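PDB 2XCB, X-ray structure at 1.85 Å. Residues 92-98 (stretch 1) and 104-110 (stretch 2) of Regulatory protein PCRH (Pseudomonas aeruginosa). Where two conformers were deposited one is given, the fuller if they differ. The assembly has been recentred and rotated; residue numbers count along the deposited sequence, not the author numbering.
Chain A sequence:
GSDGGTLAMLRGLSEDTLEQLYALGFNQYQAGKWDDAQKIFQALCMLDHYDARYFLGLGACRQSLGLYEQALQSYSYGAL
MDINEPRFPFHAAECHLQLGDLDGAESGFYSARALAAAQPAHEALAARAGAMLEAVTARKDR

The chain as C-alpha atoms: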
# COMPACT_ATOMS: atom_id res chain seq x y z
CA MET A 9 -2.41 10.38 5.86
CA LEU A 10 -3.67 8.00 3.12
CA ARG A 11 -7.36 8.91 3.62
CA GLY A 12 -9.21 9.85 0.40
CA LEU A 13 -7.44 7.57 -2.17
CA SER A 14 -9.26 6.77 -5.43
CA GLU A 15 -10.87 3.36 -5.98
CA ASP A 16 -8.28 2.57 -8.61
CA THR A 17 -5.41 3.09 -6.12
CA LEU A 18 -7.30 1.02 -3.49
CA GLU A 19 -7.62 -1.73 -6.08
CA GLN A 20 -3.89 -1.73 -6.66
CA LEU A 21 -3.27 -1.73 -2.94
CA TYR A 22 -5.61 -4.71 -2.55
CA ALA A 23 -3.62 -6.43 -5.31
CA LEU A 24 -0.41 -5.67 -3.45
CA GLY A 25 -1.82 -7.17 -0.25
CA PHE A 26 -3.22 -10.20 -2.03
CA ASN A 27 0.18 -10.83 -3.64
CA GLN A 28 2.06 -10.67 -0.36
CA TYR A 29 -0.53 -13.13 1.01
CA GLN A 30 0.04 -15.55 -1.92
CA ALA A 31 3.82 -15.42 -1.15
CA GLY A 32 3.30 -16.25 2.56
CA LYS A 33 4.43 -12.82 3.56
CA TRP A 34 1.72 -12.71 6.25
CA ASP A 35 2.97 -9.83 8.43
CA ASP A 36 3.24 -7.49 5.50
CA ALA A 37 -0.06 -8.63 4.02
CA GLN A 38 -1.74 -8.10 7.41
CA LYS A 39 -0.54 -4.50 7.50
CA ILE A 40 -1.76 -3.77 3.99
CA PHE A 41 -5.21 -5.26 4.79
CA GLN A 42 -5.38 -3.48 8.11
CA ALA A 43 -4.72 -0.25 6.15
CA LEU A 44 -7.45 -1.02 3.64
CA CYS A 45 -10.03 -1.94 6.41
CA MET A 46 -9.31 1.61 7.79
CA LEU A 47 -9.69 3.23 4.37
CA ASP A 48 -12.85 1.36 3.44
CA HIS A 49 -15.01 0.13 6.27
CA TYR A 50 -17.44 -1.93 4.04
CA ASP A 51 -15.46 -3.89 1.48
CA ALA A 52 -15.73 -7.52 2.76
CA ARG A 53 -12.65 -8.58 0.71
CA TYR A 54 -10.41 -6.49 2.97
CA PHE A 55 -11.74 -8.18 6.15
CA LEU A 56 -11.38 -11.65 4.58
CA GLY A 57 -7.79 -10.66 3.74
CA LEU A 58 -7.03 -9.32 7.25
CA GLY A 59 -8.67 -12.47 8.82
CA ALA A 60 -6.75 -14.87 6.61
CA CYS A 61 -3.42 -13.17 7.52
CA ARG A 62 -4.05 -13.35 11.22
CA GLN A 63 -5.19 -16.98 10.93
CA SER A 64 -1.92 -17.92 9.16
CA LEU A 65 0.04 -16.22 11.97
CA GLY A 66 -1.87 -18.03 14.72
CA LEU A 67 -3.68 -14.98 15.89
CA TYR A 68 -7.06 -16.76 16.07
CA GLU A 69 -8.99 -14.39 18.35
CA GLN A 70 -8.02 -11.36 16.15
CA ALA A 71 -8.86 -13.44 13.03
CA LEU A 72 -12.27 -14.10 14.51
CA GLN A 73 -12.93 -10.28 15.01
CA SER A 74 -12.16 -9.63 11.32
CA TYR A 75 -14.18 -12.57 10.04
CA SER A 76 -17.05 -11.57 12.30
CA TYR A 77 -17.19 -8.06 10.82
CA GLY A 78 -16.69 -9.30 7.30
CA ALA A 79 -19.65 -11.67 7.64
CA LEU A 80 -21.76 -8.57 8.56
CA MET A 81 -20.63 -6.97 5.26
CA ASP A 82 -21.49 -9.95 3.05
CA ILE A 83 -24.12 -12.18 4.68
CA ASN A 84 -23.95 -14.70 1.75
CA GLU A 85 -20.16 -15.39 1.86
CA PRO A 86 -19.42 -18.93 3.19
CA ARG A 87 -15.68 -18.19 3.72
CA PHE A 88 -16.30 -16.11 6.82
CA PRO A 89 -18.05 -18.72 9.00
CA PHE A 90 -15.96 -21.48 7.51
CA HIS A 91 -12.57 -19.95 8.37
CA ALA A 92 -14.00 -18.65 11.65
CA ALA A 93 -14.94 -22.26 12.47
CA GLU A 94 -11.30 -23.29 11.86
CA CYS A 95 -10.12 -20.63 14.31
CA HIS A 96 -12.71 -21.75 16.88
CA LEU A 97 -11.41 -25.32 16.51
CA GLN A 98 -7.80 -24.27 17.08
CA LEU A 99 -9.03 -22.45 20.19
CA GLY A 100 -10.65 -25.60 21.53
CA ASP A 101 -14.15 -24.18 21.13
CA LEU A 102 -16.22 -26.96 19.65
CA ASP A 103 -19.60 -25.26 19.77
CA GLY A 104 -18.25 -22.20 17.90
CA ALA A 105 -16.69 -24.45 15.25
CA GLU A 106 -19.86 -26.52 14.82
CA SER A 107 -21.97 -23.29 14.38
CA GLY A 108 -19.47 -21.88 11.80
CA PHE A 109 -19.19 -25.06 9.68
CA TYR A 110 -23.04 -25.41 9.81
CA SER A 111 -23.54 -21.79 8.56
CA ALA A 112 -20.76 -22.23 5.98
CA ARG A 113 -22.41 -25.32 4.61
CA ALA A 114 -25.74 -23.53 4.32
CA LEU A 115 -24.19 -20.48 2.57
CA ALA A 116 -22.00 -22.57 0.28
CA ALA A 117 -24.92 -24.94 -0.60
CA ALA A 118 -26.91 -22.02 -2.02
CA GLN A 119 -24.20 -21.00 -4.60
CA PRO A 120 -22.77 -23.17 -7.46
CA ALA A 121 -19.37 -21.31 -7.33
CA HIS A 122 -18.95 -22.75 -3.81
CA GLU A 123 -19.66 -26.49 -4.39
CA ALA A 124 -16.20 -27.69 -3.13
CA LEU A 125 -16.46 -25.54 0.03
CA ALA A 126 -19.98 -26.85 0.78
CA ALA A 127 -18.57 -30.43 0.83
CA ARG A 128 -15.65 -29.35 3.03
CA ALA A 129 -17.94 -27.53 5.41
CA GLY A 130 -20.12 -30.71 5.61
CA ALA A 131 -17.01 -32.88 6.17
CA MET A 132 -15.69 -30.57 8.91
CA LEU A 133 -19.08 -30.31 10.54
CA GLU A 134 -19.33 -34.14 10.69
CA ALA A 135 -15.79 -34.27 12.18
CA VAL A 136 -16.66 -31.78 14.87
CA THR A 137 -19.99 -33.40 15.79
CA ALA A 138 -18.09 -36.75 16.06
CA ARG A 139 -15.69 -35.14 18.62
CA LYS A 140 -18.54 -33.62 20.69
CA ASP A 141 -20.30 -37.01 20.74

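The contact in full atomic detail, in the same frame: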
# COMPACT_ATOMS: atom_id res chain seq x y z
N ALA A 92 -13.76 -18.93 10.22
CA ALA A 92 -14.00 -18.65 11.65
C ALA A 92 -14.09 -19.99 12.43
O ALA A 92 -13.67 -20.09 13.60
CB ALA A 92 -15.28 -17.88 11.84
N ALA A 93 -14.78 -20.94 11.82
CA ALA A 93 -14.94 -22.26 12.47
C ALA A 93 -13.57 -22.91 12.66
O ALA A 93 -13.30 -23.50 13.69
CB ALA A 93 -15.87 -23.11 11.60
N GLU A 94 -12.67 -22.81 11.65
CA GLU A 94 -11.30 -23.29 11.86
C GLU A 94 -10.55 -22.66 13.05
O GLU A 94 -9.79 -23.36 13.83
CB GLU A 94 -10.46 -23.07 10.61
CG GLU A 94 -10.95 -23.92 9.44
CD GLU A 94 -10.16 -23.62 8.19
OE1 GLU A 94 -10.01 -24.59 7.42
OE2 GLU A 94 -9.67 -22.45 8.01
N CYS A 95 -10.74 -21.35 13.21
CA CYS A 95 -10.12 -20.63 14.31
C CYS A 95 -10.77 -21.12 15.60
O CYS A 95 -10.05 -21.31 16.55
CB CYS A 95 -10.31 -19.08 14.22
SG CYS A 95 -9.52 -18.39 12.66
N HIS A 96 -12.10 -21.29 15.65
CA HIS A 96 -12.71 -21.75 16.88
C HIS A 96 -12.14 -23.11 17.29
O HIS A 96 -11.92 -23.40 18.47
CB HIS A 96 -14.21 -21.88 16.70
CG HIS A 96 -14.97 -20.59 16.75
ND1 HIS A 96 -14.89 -19.73 17.82
CD2 HIS A 96 -15.76 -19.99 15.84
CE1 HIS A 96 -15.70 -18.70 17.61
NE2 HIS A 96 -16.25 -18.83 16.42
N LEU A 97 -11.93 -23.96 16.30
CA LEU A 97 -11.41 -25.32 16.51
C LEU A 97 -10.02 -25.25 17.11
O LEU A 97 -9.74 -25.85 18.16
CB LEU A 97 -11.38 -26.04 15.15
CG LEU A 97 -12.27 -27.22 14.83
CD1 LEU A 97 -11.55 -28.12 13.75
CD2 LEU A 97 -12.55 -28.06 16.10
N GLN A 98 -9.16 -24.42 16.52
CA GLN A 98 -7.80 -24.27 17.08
C GLN A 98 -7.82 -23.65 18.47
O GLN A 98 -6.91 -23.91 19.30
CB GLN A 98 -6.82 -23.57 16.10
CG GLN A 98 -6.59 -24.34 14.79
CD GLN A 98 -6.30 -25.87 14.96
OE1 GLN A 98 -5.27 -26.26 15.54
NE2 GLN A 98 -7.21 -26.73 14.44
N GLY A 104 -18.49 -23.22 18.93
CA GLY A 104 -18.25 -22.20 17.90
C GLY A 104 -17.91 -22.86 16.56
O GLY A 104 -18.39 -22.44 15.51
N ALA A 105 -17.11 -23.91 16.55
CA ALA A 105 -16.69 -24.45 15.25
C ALA A 105 -17.88 -25.11 14.58
O ALA A 105 -18.03 -25.07 13.34
CB ALA A 105 -15.55 -25.49 15.41
N GLU A 106 -18.65 -25.85 15.37
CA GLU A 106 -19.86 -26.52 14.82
C GLU A 106 -20.81 -25.47 14.18
O GLU A 106 -21.29 -25.71 13.10
CB GLU A 106 -20.60 -27.25 15.95
CG GLU A 106 -21.94 -27.85 15.54
CD GLU A 106 -22.51 -28.82 16.60
OE1 GLU A 106 -22.69 -28.38 17.76
OE2 GLU A 106 -22.75 -30.01 16.27
N SER A 107 -21.11 -24.37 14.91
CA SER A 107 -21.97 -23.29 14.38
C SER A 107 -21.41 -22.77 13.05
O SER A 107 -22.15 -22.67 12.04
CB SER A 107 -22.00 -22.10 15.36
OG SER A 107 -22.36 -22.52 16.64
N GLY A 108 -20.09 -22.49 13.01
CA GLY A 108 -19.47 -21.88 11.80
C GLY A 108 -19.56 -22.80 10.59
O GLY A 108 -19.87 -22.34 9.46
N PHE A 109 -19.22 -24.07 10.81
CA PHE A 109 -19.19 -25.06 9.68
C PHE A 109 -20.64 -25.31 9.21
O PHE A 109 -20.88 -25.45 8.04
CB PHE A 109 -18.54 -26.39 10.10
CG PHE A 109 -17.03 -26.33 10.26
CD1 PHE A 109 -16.24 -25.75 9.28
CD2 PHE A 109 -16.42 -26.82 11.41
CE1 PHE A 109 -14.82 -25.65 9.42
CE2 PHE A 109 -15.02 -26.78 11.55
CZ PHE A 109 -14.22 -26.17 10.55
N TYR A 110 -21.58 -25.36 10.14
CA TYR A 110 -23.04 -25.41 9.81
C TYR A 110 -23.51 -24.23 8.91
O TYR A 110 -24.05 -24.43 7.77
CB TYR A 110 -23.79 -25.45 11.14
CG TYR A 110 -25.31 -25.66 11.03
CD1 TYR A 110 -25.87 -26.95 10.80
CD2 TYR A 110 -26.17 -24.56 11.17
CE1 TYR A 110 -27.29 -27.15 10.71
CE2 TYR A 110 -27.60 -24.72 11.07
CZ TYR A 110 -28.13 -26.02 10.87
OH TYR A 110 -29.51 -26.13 10.78

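Residues 92-98 and 104-110 are both helical and run nearly antiparallel, with an angle of 164° between their N-to-C directions. Their axes approach to 7.6 Å, a close distance for two helices, and the CA atoms of Ala 93 and Ala 105 lie 3.9 Å apart at the point of nearest backbone register. Small residues line this interface: Ala 93 on the first helix, and Gly 104, Ala 105 and Gly 108 on the second. Together the two stretches bury 324 Å² of surface.

No hydrogen bond links the two stretches. The backbone polar groups are instead engaged along each helix, as in the bonds from His 96 N to Ala 92 O (2.8 Å) and from Leu 97 N to Ala 93 O (3.0 Å) in the first, and from Gly 108 N to Gly 104 O and Phe 109 N to Ala 105 O (both 3.0 Å) in the second. The association across the pair therefore rests on van der Waals packing and on contacts between C-H groups and rings.

Two side chains of the first helix pack against the backbone of the second, and at two places a glycine leaves the room. The CA-to-CB bond of Ala 93 points toward the second helix, and its CB comes within 3.4 Å of Ala 105 O and 3.8 Å of Gly 108 CA. A CB built in ideal geometry on Gly 108 would point toward the first helix and lie 2.7 Å from Ala 93 CB, a clash, so the missing side chain leaves the space that the alanine methyl needs. Gly 104 stands in the same relation to His 96: an ideal CB there would fall 2.8 Å from His 96 CG. His 96, whose CA-to-CB bond also points toward the second helix, sits close against its backbone, with His 96 CB 3.5 Å from Ala 105 N and His 96 CD2 3.6 Å from Gly 104 O.

Two CH-pi contacts exploit this closeness. Ala 93 CB lies over one face of the Phe 109 ring, 3.4 Å from the ring centroid and only 6° off the ring normal, so the methyl group is nearly centred on the pi cloud. In the second, Gly 104 CA lies over one face of the His 96 ring, 3.9 Å from its centroid and 14° off the normal. Here a backbone carbon plays the part that a methyl plays in the first, and each helix thus supplies one ring and one aliphatic carbon.

Further side-chain contacts, mostly apolar, complete the packing. The CA-to-CB bond of Phe 109 points sideways, but the end of the side chain comes nearer to the first helix, which brings its ring over Ala 93. Leu 97 CG lies at the edge of that ring, near its plane and 4.3 Å from Phe 109 CE2, and also packs 3.8 Å from Ala 105 CB. The CA-to-CB bond of Glu 94 points away from the second helix, yet the aliphatic part of its side chain still borders the ring, with Glu 94 CG 4.1 Å from Phe 109 CZ.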